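PDB 5WPW: cocosin 1 acidic chain from Cocos nucifera, which serves as a hexameric 11S seed storage globulin, a nutrient reservoir of the coconut seed and a potential food allergen. Local coordinates for residues R43-P48 with E131-V135. The protein carries 2 engineered substitutions. Residues are numbered along the deposited sequence; the frame is centred on the assembly and turned at random.
Sequences RRVIEP and ENPVV
Run R43-P48 extended and lay E131-V135 beside it in the opposite sense, end-to-end directions 174° apart. I46 and V134 make the hydrogen-bonded pair (CA-CA 5.0 Å): I46 N to V134 O is 2.8 Å, V134 N to I46 O 2.9 Å. V45 and V135 follow as the non-hydrogen-bonded pair, CA-CA 4.5 Å, with V45 CA 3.1 Å from V134 O and V135 CA 3.2 Å from R44 O. Both valines are t, bringing V45 CG2 to 3.8 Å from V135 CG2, while V45 CG1 sits 3.9 Å from P133 CB. These are neighbouring strands, 40-46 and 134-140, in an antiparallel sheet of the N-terminal cupin beta-barrel. On the other face, I46 (mt) and V134 (t) are buried, CB to CB 4.3 Å, and R44 reaches away to a salt bridge with E211. Beyond the pairing, E47 (chi1 and chi2 both m) curls back until OE2 is 3.8 Å from P133 CG, and P48, C-gamma exo, points toward the partner, its CG 3.1 Å from E131 O.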
ATOM      1  N   ARG A  43      26.633 -15.679 -18.525  1.00 33.72           N
ATOM      2  CA  ARG A  43      26.399 -17.111 -18.484  1.00 33.35           C
ATOM      3  C   ARG A  43      27.553 -17.760 -17.732  1.00 34.86           C
ATOM      4  O   ARG A  43      28.714 -17.431 -17.971  1.00 33.64           O
ATOM      5  CB  ARG A  43      26.289 -17.716 -19.893  1.00 33.43           C
ATOM      6  CG  ARG A  43      25.977 -19.215 -19.866  1.00 32.46           C
ATOM      7  CD  ARG A  43      26.321 -19.904 -21.180  1.00 40.88           C
ATOM      8  NE  ARG A  43      25.464 -19.434 -22.257  1.00 48.50           N
ATOM      9  CZ  ARG A  43      25.884 -19.182 -23.490  1.00 45.51           C
ATOM     10  NH1 ARG A  43      27.161 -19.363 -23.797  1.00 46.58           N
ATOM     11  NH2 ARG A  43      25.033 -18.732 -24.410  1.00 42.78           N
ATOM     12  N   ARG A  44      27.231 -18.673 -16.826  1.00 32.34           N
ATOM     13  CA  ARG A  44      28.237 -19.417 -16.080  1.00 35.89           C
ATOM     14  C   ARG A  44      28.069 -20.914 -16.274  1.00 35.16           C
ATOM     15  O   ARG A  44      26.944 -21.430 -16.299  1.00 29.88           O
ATOM     16  CB  ARG A  44      28.165 -19.120 -14.594  1.00 32.44           C
ATOM     17  CG  ARG A  44      29.164 -18.155 -14.135  1.00 36.14           C
ATOM     18  CD  ARG A  44      29.217 -18.191 -12.647  1.00 39.12           C
ATOM     19  NE  ARG A  44      28.538 -17.048 -12.066  1.00 42.95           N
ATOM     20  CZ  ARG A  44      29.094 -15.852 -11.928  1.00 42.35           C
ATOM     21  NH1 ARG A  44      28.408 -14.864 -11.385  1.00 42.19           N
ATOM     22  NH2 ARG A  44      30.339 -15.655 -12.331  1.00 40.63           N
ATOM     23  N   VAL A  45      29.196 -21.616 -16.374  1.00 31.53           N
ATOM     24  CA  VAL A  45      29.218 -23.069 -16.317  1.00 33.08           C
ATOM     25  C   VAL A  45      30.049 -23.460 -15.105  1.00 38.70           C
ATOM     26  O   VAL A  45      31.193 -23.017 -14.967  1.00 36.57           O
ATOM     27  CB  VAL A  45      29.794 -23.692 -17.602  1.00 39.08           C
ATOM     28  CG1 VAL A  45      29.982 -25.180 -17.408  1.00 38.58           C
ATOM     29  CG2 VAL A  45      28.863 -23.458 -18.749  1.00 35.90           C
ATOM     30  N   ILE A  46      29.469 -24.269 -14.226  1.00 36.14           N
ATOM     31  CA  ILE A  46      30.096 -24.666 -12.972  1.00 38.35           C
ATOM     32  C   ILE A  46      30.229 -26.180 -13.011  1.00 36.76           C
ATOM     33  O   ILE A  46      29.228 -26.903 -12.903  1.00 35.78           O
ATOM     34  CB  ILE A  46      29.289 -24.212 -11.741  1.00 34.67           C
ATOM     35  CG1 ILE A  46      29.115 -22.693 -11.720  1.00 33.01           C
ATOM     36  CG2 ILE A  46      29.946 -24.672 -10.452  1.00 30.90           C
ATOM     37  CD1 ILE A  46      28.169 -22.232 -10.622  1.00 35.02           C
ATOM     38  N   GLU A  47      31.470 -26.662 -13.161  1.00 38.95           N
ATOM     39  CA  GLU A  47      31.715 -28.090 -13.196  1.00 35.39           C
ATOM     40  C   GLU A  47      31.262 -28.723 -11.893  1.00 34.33           C
ATOM     41  O   GLU A  47      31.098 -28.032 -10.880  1.00 40.01           O
ATOM     42  CB  GLU A  47      33.198 -28.388 -13.426  1.00 44.07           C
ATOM     43  CG  GLU A  47      33.840 -27.610 -14.553  1.00 43.55           C
ATOM     44  CD  GLU A  47      33.146 -27.839 -15.871  1.00 49.61           C
ATOM     45  OE1 GLU A  47      33.224 -26.933 -16.734  1.00 49.83           O
ATOM     46  OE2 GLU A  47      32.528 -28.915 -16.043  1.00 48.92           O
ATOM     47  N   PRO A  48      31.040 -30.034 -11.897  1.00 35.49           N
ATOM     48  CA  PRO A  48      30.751 -30.732 -10.644  1.00 31.10           C
ATOM     49  C   PRO A  48      31.830 -30.453  -9.606  1.00 35.50           C
ATOM     50  O   PRO A  48      33.011 -30.300  -9.932  1.00 32.57           O
ATOM     51  CB  PRO A  48      30.710 -32.206 -11.060  1.00 38.76           C
ATOM     52  CG  PRO A  48      30.310 -32.164 -12.494  1.00 38.64           C
ATOM     53  CD  PRO A  48      30.913 -30.922 -13.071  1.00 34.57           C
ATOM     54  N   GLU A 131      26.620 -34.402 -10.841  1.00 45.78           N
ATOM     55  CA  GLU A 131      27.745 -34.848 -11.650  1.00 47.54           C
ATOM     56  C   GLU A 131      27.751 -34.257 -13.049  1.00 49.22           C
ATOM     57  O   GLU A 131      28.720 -34.468 -13.790  1.00 49.71           O
ATOM     58  CB  GLU A 131      27.783 -36.378 -11.735  1.00 51.57           C
ATOM     59  CG  GLU A 131      29.205 -36.923 -11.804  1.00 45.18           C
ATOM     60  CD  GLU A 131      29.934 -36.881 -10.463  1.00 45.78           C
ATOM     61  OE1 GLU A 131      31.062 -36.339 -10.413  1.00 44.58           O
ATOM     62  OE2 GLU A 131      29.385 -37.401  -9.458  1.00 47.22           O
ATOM     63  N   ASN A 132      26.719 -33.531 -13.423  1.00 42.94           N
ATOM     64  CA  ASN A 132      26.735 -32.795 -14.667  1.00 44.45           C
ATOM     65  C   ASN A 132      27.014 -31.318 -14.392  1.00 39.98           C
ATOM     66  O   ASN A 132      26.755 -30.829 -13.287  1.00 42.42           O
ATOM     67  CB  ASN A 132      25.396 -32.958 -15.393  1.00 43.38           C
ATOM     68  CG  ASN A 132      24.247 -32.256 -14.679  1.00 44.64           C
ATOM     69  OD1 ASN A 132      23.735 -31.250 -15.166  1.00 48.47           O
ATOM     70  ND2 ASN A 132      23.840 -32.782 -13.518  1.00 48.87           N
ATOM     71  N   PRO A 133      27.571 -30.574 -15.343  1.00 34.31           N
ATOM     72  CA  PRO A 133      27.837 -29.156 -15.089  1.00 37.93           C
ATOM     73  C   PRO A 133      26.539 -28.370 -14.938  1.00 35.54           C
ATOM     74  O   PRO A 133      25.512 -28.697 -15.534  1.00 34.77           O
ATOM     75  CB  PRO A 133      28.619 -28.707 -16.333  1.00 38.63           C
ATOM     76  CG  PRO A 133      29.021 -29.997 -17.045  1.00 37.47           C
ATOM     77  CD  PRO A 133      27.956 -30.973 -16.706  1.00 39.11           C
ATOM     78  N   VAL A 134      26.593 -27.339 -14.111  1.00 35.48           N
ATOM     79  CA  VAL A 134      25.504 -26.371 -14.014  1.00 32.94           C
ATOM     80  C   VAL A 134      25.754 -25.286 -15.047  1.00 29.35           C
ATOM     81  O   VAL A 134      26.884 -24.820 -15.221  1.00 32.38           O
ATOM     82  CB  VAL A 134      25.408 -25.781 -12.591  1.00 35.11           C
ATOM     83  CG1 VAL A 134      24.505 -24.541 -12.575  1.00 30.02           C
ATOM     84  CG2 VAL A 134      24.917 -26.838 -11.601  1.00 34.74           C
ATOM     85  N   VAL A 135      24.712 -24.903 -15.773  1.00 30.15           N
ATOM     86  CA  VAL A 135      24.773 -23.767 -16.672  1.00 27.05           C
ATOM     87  C   VAL A 135      23.709 -22.778 -16.203  1.00 28.35           C
ATOM     88  O   VAL A 135      22.515 -23.110 -16.171  1.00 27.83           O
ATOM     89  CB  VAL A 135      24.562 -24.179 -18.137  1.00 31.39           C
ATOM     90  CG1 VAL A 135      24.754 -22.982 -19.041  1.00 35.18           C
ATOM     91  CG2 VAL A 135      25.574 -25.281 -18.522  1.00 30.74           C
TER